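Side-chain contact in ribose 5-phosphate isomerase (Trypanosoma cruzi, PDB 3M1P), which probably interconverts ribose 5-phosphate and ribulose 5-phosphate: residues Val53-Met56 / Val57-Glu61. The protein carries 1 engineered substitution. Residues are numbered along the deposited sequence; the frame is centred on the assembly and turned at random. Where two conformers were deposited one is given.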
loop_
_atom_site.group_PDB
_atom_site.type_symbol
_atom_site.label_atom_id
_atom_site.label_comp_id
_atom_site.label_asym_id
_atom_site.label_seq_id
_atom_site.Cartn_x
_atom_site.Cartn_y
_atom_site.Cartn_z
ATOM N N VAL A 53 8.975 -4.679 24.507
ATOM C CA VAL A 53 7.924 -3.661 24.433
ATOM C C VAL A 53 6.550 -4.249 24.759
ATOM O O VAL A 53 5.777 -3.666 25.515
ATOM C CB VAL A 53 7.927 -2.984 23.038
ATOM C CG1 VAL A 53 6.652 -2.129 22.816
ATOM C CG2 VAL A 53 9.210 -2.174 22.866
ATOM N N ALA A 54 6.256 -5.409 24.187
ATOM C CA ALA A 54 5.013 -6.122 24.462
ATOM C C ALA A 54 4.760 -6.357 25.964
ATOM O O ALA A 54 3.648 -6.141 26.445
ATOM C CB ALA A 54 5.001 -7.441 23.713
ATOM N N GLU A 55 5.784 -6.812 26.687
ATOM C CA GLU A 55 5.655 -7.039 28.130
ATOM C C GLU A 55 5.347 -5.741 28.873
ATOM O O GLU A 55 4.492 -5.725 29.754
ATOM C CB GLU A 55 6.905 -7.720 28.710
ATOM C CG GLU A 55 7.164 -9.125 28.195
ATOM C CD GLU A 55 6.197 -10.180 28.728
ATOM O OE1 GLU A 55 5.457 -9.909 29.707
ATOM O OE2 GLU A 55 6.194 -11.305 28.165
ATOM N N MET A 56 6.017 -4.654 28.490
ATOM C CA MET A 56 5.760 -3.344 29.074
ATOM C C MET A 56 4.298 -2.944 28.905
ATOM O O MET A 56 3.672 -2.439 29.845
ATOM C CB MET A 56 6.685 -2.298 28.469
ATOM C CG MET A 56 8.148 -2.512 28.820
ATOM S SD MET A 56 9.239 -1.413 27.905
ATOM C CE MET A 56 8.833 0.167 28.658
ATOM N N VAL A 57 3.758 -3.181 27.708
ATOM C CA VAL A 57 2.350 -2.912 27.429
ATOM C C VAL A 57 1.447 -3.830 28.275
ATOM O O VAL A 57 0.523 -3.363 28.938
ATOM C CB VAL A 57 2.020 -3.055 25.907
ATOM C CG1 VAL A 57 0.501 -3.073 25.684
ATOM C CG2 VAL A 57 2.679 -1.940 25.089
ATOM N N ALA A 58 1.721 -5.134 28.249
ATOM C CA ALA A 58 0.945 -6.097 29.029
ATOM C C ALA A 58 0.962 -5.791 30.542
ATOM O O ALA A 58 -0.092 -5.853 31.192
ATOM C CB ALA A 58 1.433 -7.512 28.759
ATOM N N ARG A 59 2.139 -5.472 31.082
ATOM C CA ARG A 59 2.277 -5.111 32.500
ATOM C C ARG A 59 1.757 -3.701 32.782
ATOM O O ARG A 59 1.709 -3.272 33.936
ATOM C CB ARG A 59 3.735 -5.248 32.967
ATOM C CG ARG A 59 4.224 -6.692 33.021
ATOM C CD ARG A 59 5.583 -6.809 33.677
ATOM N NE ARG A 59 6.019 -8.200 33.811
ATOM C CZ ARG A 59 5.724 -9.000 34.838
ATOM N NH1 ARG A 59 4.969 -8.573 35.847
ATOM N NH2 ARG A 59 6.183 -10.244 34.853
ATOM N N LYS A 60 1.371 -2.996 31.715
ATOM C CA LYS A 60 0.803 -1.632 31.779
ATOM C C LYS A 60 1.798 -0.553 32.236
ATOM O O LYS A 60 1.396 0.512 32.696
ATOM C CB LYS A 60 -0.513 -1.578 32.581
ATOM C CG LYS A 60 -1.616 -2.526 32.083
ATOM C CD LYS A 60 -2.713 -2.699 33.136
ATOM C CE LYS A 60 -3.689 -3.825 32.768
ATOM N NZ LYS A 60 -4.549 -3.519 31.547
ATOM N N GLU A 61 3.089 -0.829 32.076
ATOM C CA GLU A 61 4.147 0.158 32.323
ATOM C C GLU A 61 4.080 1.308 31.336
ATOM O O GLU A 61 4.478 2.430 31.653
ATOM C CB GLU A 61 5.519 -0.487 32.223
ATOM C CG GLU A 61 5.848 -1.393 33.392
ATOM C CD GLU A 61 7.142 -2.125 33.187
ATOM O OE1 GLU A 61 8.076 -1.540 32.592
ATOM O OE2 GLU A 61 7.220 -3.290 33.629
#
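Met56 and Glu61 meet where helix 46-58 ends, and their backbones carry the tighter part of the meeting. Glu61 N approaches Met56 O at 2.8 Å, yet its N-H...O angle of 129° marks the bond as weak. Lys60 N is bonded to Val57 O at 2.9 Å; with the positive phi of Lys60 (68°), these links back into the last turn define a Schellman motif. Upstream, regular helical bonds run from Val57 N to Val53 O, from Ala58 N to Ala54 O and from Arg59 N to Glu55 O, the last at 2.7 Å. Arg59 also lays its CB and CG by Glu55 O, with CG at 3.4 Å, before its chain extends outward.

The close-packed side lies toward the sheet. Val57 has CG1 anti to its backbone N (chi1 168°), which sets CG2 beside that nitrogen and 3.6 Å from Val53 O. Val57 also touches Ile107 of strand 107-111, as Ala54 does, whereas Val53 and Met56 reach Ala6 of strand 3-9. The helix thus touches two strands that lie on either side of strand 64-69 in the parallel sheet.

Toward solvent the fit is looser. The Met56 and Glu61 side chains cross at about a right angle, Met56 CG lying 3.9 Å from Glu61 OE1. In the Arg59 conformer given, one of two, Glu55 OE1 stays 4.5 Å from Arg59 NE, beyond a salt bridge and well out of the guanidinium plane, while Glu55 OE2 makes a weak hydrogen bond to His152 of a second subunit.

Cohesion within this helix end thus rests on backbone hydrogen bonds and contacts of side-chain carbons with backbone oxygens; in that conformer, Glu55 and Arg59 would probably add only a diffuse attraction, without directional pairing.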